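PDB 2ZWS: neutral ceramidase from Pseudomonas aeruginosa, which hydrolyses the N-acyl linkage of ceramides to release sphingosine and free fatty acid, and also catalyses the reverse synthesis, using a zinc ion. Local coordinates for residues D218-V231 with T269-Y281. Sequence-based numbering, arbitrary orientation.
Sequences DNKGYASYHWEHDV and TREIGLRQFAKAY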
loop_
_atom_site.group_PDB
_atom_site.type_symbol
_atom_site.label_atom_id
_atom_site.label_comp_id
_atom_site.label_asym_id
_atom_site.label_seq_id
_atom_site.Cartn_x
_atom_site.Cartn_y
_atom_site.Cartn_z
ATOM N N ASP A 218 -6.584 -0.705 -5.789
ATOM C CA ASP A 218 -6.484 0.431 -6.725
ATOM C C ASP A 218 -5.614 0.118 -7.927
ATOM O O ASP A 218 -5.482 -1.048 -8.285
ATOM C CB ASP A 218 -6.045 1.692 -5.971
ATOM C CG ASP A 218 -6.515 2.985 -6.637
ATOM O OD1 ASP A 218 -5.847 3.463 -7.592
ATOM O OD2 ASP A 218 -7.551 3.535 -6.193
ATOM N N ASN A 219 -5.041 1.132 -8.586
ATOM C CA ASN A 219 -4.459 0.850 -9.883
ATOM C C ASN A 219 -3.221 -0.056 -9.819
ATOM O O ASN A 219 -3.031 -0.933 -10.675
ATOM C CB ASN A 219 -4.242 2.125 -10.716
ATOM C CG ASN A 219 -3.335 3.151 -10.054
ATOM O OD1 ASN A 219 -2.195 2.847 -9.700
ATOM N ND2 ASN A 219 -3.808 4.411 -9.970
ATOM N N LYS A 220 -2.371 0.128 -8.807
ATOM C CA LYS A 220 -1.201 -0.762 -8.672
ATOM C C LYS A 220 -1.615 -2.169 -8.326
ATOM O O LYS A 220 -1.049 -3.135 -8.825
ATOM C CB LYS A 220 -0.213 -0.193 -7.647
ATOM C CG LYS A 220 0.527 1.076 -8.224
ATOM C CD LYS A 220 1.678 1.481 -7.320
ATOM C CE LYS A 220 2.507 2.625 -7.969
ATOM N NZ LYS A 220 3.211 2.148 -9.206
ATOM N N GLY A 221 -2.672 -2.286 -7.535
ATOM C CA GLY A 221 -3.214 -3.601 -7.211
ATOM C C GLY A 221 -3.791 -4.290 -8.437
ATOM O O GLY A 221 -3.693 -5.535 -8.545
ATOM N N TYR A 222 -4.424 -3.534 -9.337
ATOM C CA TYR A 222 -4.921 -4.137 -10.575
ATOM C C TYR A 222 -3.749 -4.609 -11.447
ATOM O O TYR A 222 -3.783 -5.695 -12.017
ATOM C CB TYR A 222 -5.802 -3.188 -11.406
ATOM C CG TYR A 222 -6.286 -3.961 -12.615
ATOM C CD1 TYR A 222 -5.658 -3.814 -13.852
ATOM C CD2 TYR A 222 -7.306 -4.916 -12.496
ATOM C CE1 TYR A 222 -6.048 -4.561 -14.951
ATOM C CE2 TYR A 222 -7.717 -5.680 -13.592
ATOM C CZ TYR A 222 -7.072 -5.497 -14.815
ATOM O OH TYR A 222 -7.447 -6.226 -15.908
ATOM N N ALA A 223 -2.694 -3.803 -11.526
ATOM C CA ALA A 223 -1.508 -4.247 -12.279
ATOM C C ALA A 223 -0.966 -5.588 -11.767
ATOM O O ALA A 223 -0.653 -6.478 -12.572
ATOM C CB ALA A 223 -0.444 -3.166 -12.217
ATOM N N SER A 224 -0.842 -5.734 -10.441
ATOM C CA SER A 224 -0.356 -6.997 -9.864
ATOM C C SER A 224 -1.313 -8.137 -10.206
ATOM O O SER A 224 -0.894 -9.243 -10.622
ATOM C CB SER A 224 -0.250 -6.926 -8.345
ATOM O OG SER A 224 0.703 -5.950 -7.925
ATOM N N TYR A 225 -2.611 -7.890 -10.016
ATOM C CA TYR A 225 -3.619 -8.926 -10.235
ATOM C C TYR A 225 -3.604 -9.295 -11.714
ATOM O O TYR A 225 -3.638 -10.483 -12.051
ATOM C CB TYR A 225 -5.000 -8.383 -9.894
ATOM C CG TYR A 225 -6.138 -9.324 -10.206
ATOM C CD1 TYR A 225 -6.898 -9.172 -11.366
ATOM C CD2 TYR A 225 -6.465 -10.373 -9.321
ATOM C CE1 TYR A 225 -7.961 -10.046 -11.635
ATOM C CE2 TYR A 225 -7.518 -11.226 -9.589
ATOM C CZ TYR A 225 -8.238 -11.066 -10.758
ATOM O OH TYR A 225 -9.314 -11.898 -11.034
ATOM N N HIS A 226 -3.560 -8.308 -12.608
ATOM C CA HIS A 226 -3.566 -8.650 -14.028
ATOM C C HIS A 226 -2.366 -9.562 -14.357
ATOM O O HIS A 226 -2.506 -10.563 -15.074
ATOM C CB HIS A 226 -3.550 -7.367 -14.867
ATOM C CG HIS A 226 -3.602 -7.617 -16.342
ATOM N ND1 HIS A 226 -4.716 -8.135 -16.967
ATOM C CD2 HIS A 226 -2.678 -7.423 -17.315
ATOM C CE1 HIS A 226 -4.476 -8.246 -18.268
ATOM N NE2 HIS A 226 -3.248 -7.809 -18.506
ATOM N N TRP A 227 -1.180 -9.231 -13.846
ATOM C CA TRP A 227 -0.009 -10.079 -14.129
ATOM C C TRP A 227 -0.152 -11.487 -13.548
ATOM O O TRP A 227 0.104 -12.488 -14.238
ATOM C CB TRP A 227 1.277 -9.429 -13.606
ATOM C CG TRP A 227 2.522 -9.821 -14.375
ATOM C CD1 TRP A 227 2.743 -10.983 -15.102
ATOM C CD2 TRP A 227 3.742 -9.065 -14.458
ATOM N NE1 TRP A 227 4.016 -10.953 -15.647
ATOM C CE2 TRP A 227 4.645 -9.798 -15.267
ATOM C CE3 TRP A 227 4.151 -7.825 -13.943
ATOM C CZ2 TRP A 227 5.933 -9.327 -15.568
ATOM C CZ3 TRP A 227 5.440 -7.364 -14.240
ATOM C CH2 TRP A 227 6.311 -8.120 -15.041
ATOM N N GLU A 228 -0.507 -11.556 -12.263
ATOM C CA GLU A 228 -0.590 -12.836 -11.554
ATOM C C GLU A 228 -1.730 -13.737 -12.040
ATOM O O GLU A 228 -1.549 -14.965 -12.182
ATOM C CB GLU A 228 -0.758 -12.595 -10.060
ATOM C CG GLU A 228 0.456 -11.928 -9.432
ATOM C CD GLU A 228 0.229 -11.387 -8.017
ATOM O OE1 GLU A 228 1.259 -11.026 -7.378
ATOM O OE2 GLU A 228 -0.943 -11.309 -7.557
ATOM N N HIS A 229 -2.885 -13.128 -12.291
ATOM C CA HIS A 229 -4.124 -13.859 -12.571
ATOM C C HIS A 229 -4.406 -13.988 -14.065
ATOM O O HIS A 229 -4.866 -15.037 -14.503
ATOM C CB HIS A 229 -5.295 -13.167 -11.874
ATOM C CG HIS A 229 -6.622 -13.844 -12.050
ATOM N ND1 HIS A 229 -7.470 -13.540 -13.091
ATOM C CD2 HIS A 229 -7.259 -14.778 -11.305
ATOM C CE1 HIS A 229 -8.575 -14.263 -12.991
ATOM N NE2 HIS A 229 -8.474 -15.022 -11.914
ATOM N N ASP A 230 -4.174 -12.929 -14.839
ATOM C CA ASP A 230 -4.584 -12.941 -16.258
ATOM C C ASP A 230 -3.430 -13.281 -17.213
ATOM O O ASP A 230 -3.676 -13.762 -18.324
ATOM C CB ASP A 230 -5.192 -11.580 -16.685
ATOM C CG ASP A 230 -6.404 -11.146 -15.840
ATOM O OD1 ASP A 230 -6.587 -9.904 -15.730
ATOM O OD2 ASP A 230 -7.157 -12.010 -15.312
ATOM N N VAL A 231 -2.186 -12.983 -16.823
ATOM C CA VAL A 231 -1.047 -13.031 -17.769
ATOM C C VAL A 231 -0.101 -14.245 -17.593
ATOM O O VAL A 231 0.069 -15.040 -18.530
ATOM C CB VAL A 231 -0.274 -11.679 -17.747
ATOM C CG1 VAL A 231 1.026 -11.754 -18.593
ATOM C CG2 VAL A 231 -1.168 -10.562 -18.235
ATOM N N THR A 269 -9.349 2.698 -12.856
ATOM C CA THR A 269 -8.431 1.854 -12.082
ATOM C C THR A 269 -7.791 0.792 -12.976
ATOM O O THR A 269 -6.564 0.585 -12.952
ATOM C CB THR A 269 -9.186 1.179 -10.898
ATOM O OG1 THR A 269 -9.657 2.186 -9.997
ATOM C CG2 THR A 269 -8.273 0.240 -10.141
ATOM N N ARG A 270 -8.635 0.142 -13.769
ATOM C CA ARG A 270 -8.178 -0.894 -14.697
ATOM C C ARG A 270 -7.238 -0.311 -15.765
ATOM O O ARG A 270 -6.202 -0.881 -16.056
ATOM C CB ARG A 270 -9.392 -1.575 -15.351
ATOM C CG ARG A 270 -9.050 -2.834 -16.145
ATOM C CD ARG A 270 -10.313 -3.557 -16.616
ATOM N NE ARG A 270 -9.987 -4.697 -17.471
ATOM C CZ ARG A 270 -10.828 -5.687 -17.778
ATOM N NH1 ARG A 270 -10.418 -6.672 -18.559
ATOM N NH2 ARG A 270 -12.070 -5.704 -17.304
ATOM N N GLU A 271 -7.611 0.830 -16.332
ATOM C CA GLU A 271 -6.823 1.442 -17.394
ATOM C C GLU A 271 -5.447 1.895 -16.918
ATOM O O GLU A 271 -4.454 1.609 -17.575
ATOM C CB GLU A 271 -7.580 2.611 -18.008
ATOM C CG GLU A 271 -6.824 3.360 -19.121
ATOM C CD GLU A 271 -6.461 2.505 -20.334
ATOM O OE1 GLU A 271 -7.043 1.418 -20.556
ATOM O OE2 GLU A 271 -5.575 2.949 -21.102
ATOM N N ILE A 272 -5.395 2.606 -15.798
ATOM C CA ILE A 272 -4.103 3.089 -15.263
ATOM C C ILE A 272 -3.268 1.902 -14.790
ATOM O O ILE A 272 -2.044 1.866 -14.969
ATOM C CB ILE A 272 -4.305 4.186 -14.160
ATOM C CG1 ILE A 272 -5.072 5.387 -14.733
ATOM C CG2 ILE A 272 -2.963 4.633 -13.493
ATOM C CD1 ILE A 272 -4.389 6.045 -15.990
ATOM N N GLY A 273 -3.917 0.897 -14.199
ATOM C CA GLY A 273 -3.208 -0.344 -13.893
ATOM C C GLY A 273 -2.629 -1.010 -15.117
ATOM O O GLY A 273 -1.471 -1.444 -15.114
ATOM N N LEU A 274 -3.424 -1.092 -16.169
ATOM C CA LEU A 274 -2.940 -1.717 -17.408
ATOM C C LEU A 274 -1.778 -0.953 -18.024
ATOM O O LEU A 274 -0.863 -1.573 -18.573
ATOM C CB LEU A 274 -4.053 -1.863 -18.437
ATOM C CG LEU A 274 -5.044 -2.982 -18.125
ATOM C CD1 LEU A 274 -6.205 -2.917 -19.104
ATOM C CD2 LEU A 274 -4.391 -4.357 -18.163
ATOM N N ARG A 275 -1.803 0.377 -17.945
ATOM C CA ARG A 275 -0.695 1.170 -18.500
ATOM C C ARG A 275 0.619 0.856 -17.787
ATOM O O ARG A 275 1.659 0.658 -18.428
ATOM C CB ARG A 275 -1.007 2.667 -18.448
ATOM C CG ARG A 275 -2.106 3.048 -19.426
ATOM C CD ARG A 275 -2.474 4.498 -19.328
ATOM N NE ARG A 275 -3.682 4.741 -20.116
ATOM C CZ ARG A 275 -4.272 5.919 -20.293
ATOM N NH1 ARG A 275 -3.775 7.027 -19.744
ATOM N NH2 ARG A 275 -5.387 5.980 -21.022
ATOM N N GLN A 276 0.535 0.688 -16.470
ATOM C CA GLN A 276 1.726 0.327 -15.670
ATOM C C GLN A 276 2.158 -1.089 -15.968
ATOM O O GLN A 276 3.345 -1.354 -16.159
ATOM C CB GLN A 276 1.461 0.478 -14.171
ATOM C CG GLN A 276 1.244 1.936 -13.786
ATOM C CD GLN A 276 0.837 2.070 -12.357
ATOM O OE1 GLN A 276 1.683 2.052 -11.479
ATOM N NE2 GLN A 276 -0.461 2.172 -12.104
ATOM N N PHE A 277 1.190 -2.003 -15.992
ATOM C CA PHE A 277 1.480 -3.388 -16.298
ATOM C C PHE A 277 2.208 -3.506 -17.639
ATOM O O PHE A 277 3.200 -4.239 -17.748
ATOM C CB PHE A 277 0.209 -4.245 -16.379
ATOM C CG PHE A 277 0.461 -5.547 -17.068
ATOM C CD1 PHE A 277 1.123 -6.569 -16.407
ATOM C CD2 PHE A 277 0.160 -5.701 -18.408
ATOM C CE1 PHE A 277 1.457 -7.777 -17.074
ATOM C CE2 PHE A 277 0.471 -6.883 -19.078
ATOM C CZ PHE A 277 1.134 -7.920 -18.420
ATOM N N ALA A 278 1.702 -2.813 -18.667
ATOM C CA ALA A 278 2.221 -3.029 -20.020
ATOM C C ALA A 278 3.700 -2.647 -20.076
ATOM O O ALA A 278 4.519 -3.353 -20.662
ATOM C CB ALA A 278 1.407 -2.297 -21.051
ATOM N N LYS A 279 4.039 -1.557 -19.403
ATOM C CA LYS A 279 5.428 -1.116 -19.372
ATOM C C LYS A 279 6.310 -2.074 -18.581
ATOM O O LYS A 279 7.445 -2.370 -19.005
ATOM C CB LYS A 279 5.555 0.333 -18.863
ATOM C CG LYS A 279 6.969 0.950 -19.057
ATOM C CD LYS A 279 7.263 1.103 -20.552
ATOM C CE LYS A 279 8.622 1.682 -20.866
ATOM N NZ LYS A 279 8.557 2.008 -22.327
ATOM N N ALA A 280 5.806 -2.565 -17.438
ATOM C CA ALA A 280 6.592 -3.481 -16.590
ATOM C C ALA A 280 6.871 -4.762 -17.351
ATOM O O ALA A 280 7.986 -5.265 -17.331
ATOM C CB ALA A 280 5.842 -3.787 -15.292
ATOM N N TYR A 281 5.849 -5.252 -18.043
ATOM C CA TYR A 281 5.977 -6.475 -18.799
ATOM C C TYR A 281 6.993 -6.297 -19.936
ATOM O O TYR A 281 7.821 -7.190 -20.183
ATOM C CB TYR A 281 4.609 -6.869 -19.382
ATOM C CG TYR A 281 4.589 -8.285 -19.857
ATOM C CD1 TYR A 281 4.746 -8.594 -21.208
ATOM C CD2 TYR A 281 4.445 -9.329 -18.953
ATOM C CE1 TYR A 281 4.775 -9.935 -21.629
ATOM C CE2 TYR A 281 4.471 -10.655 -19.370
ATOM C CZ TYR A 281 4.626 -10.938 -20.705
ATOM O OH TYR A 281 4.629 -12.243 -21.103
HETATM O O HOH W 1 -7.511 -6.617 -18.624
#
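Phe277 enters, as a knob, the hole between Ala223, His226, Trp227 and Val231, and forms an aromatic cluster with His226, Trp227 and Tyr281. The edge of His226 meets one face of Phe277 in a T-shaped pair with planes at 85°, while the edge of Phe277 stands on the face of Trp227, Phe277 CE1 lying 3.5 Å from Trp227 CG. Tyr281 brings CD2 over the same indole in an offset edge-to-face pair. Val231 touches Tyr281 through CG1 and Phe277 through CG2, 3.5 Å from Phe277 CZ. In the modelled conformers of Leu274 and Arg270, two CH-pi contacts extend the apolar seam: Leu274 CD2 sits over the centre of the His226 imidazole, 3.6 Å from its centroid, and Arg270 CG lies over one face of Tyr222, toward its rim. A water bridges Tyr222 OH and, in that conformer, Arg270 NH1. The hydrogen bonds across the contact centre on Gln276, whose chain runs extended beyond CG: NE2 donates to Asn219 OD1 (3.0 Å), arriving from above that carbonyl plane, and also to Ile272 O in its own helix, while OE1 accepts from Lys220 NZ (2.7 Å). Lys220 bends at chi4 (-67°) to present this amine, which also bonds Phe201 O; its side chain is about 6 Å from that of Asn60, a probable substrate-binding residue. The backbones come nearest where Asn219 O lies 3.3 Å from Gly273 CA, an approach permitted by the missing side chain. The helix axes approach to 7.4 Å and cross at -58°. Beneath the pair, Ala223, Trp227 and Ala280 rest on strands 194-200 and 238-242, and Gln276 and Ala280 touch Met182 of strand 181-189, so both helices pack on the mixed sheet of the N-terminal ceramidase region.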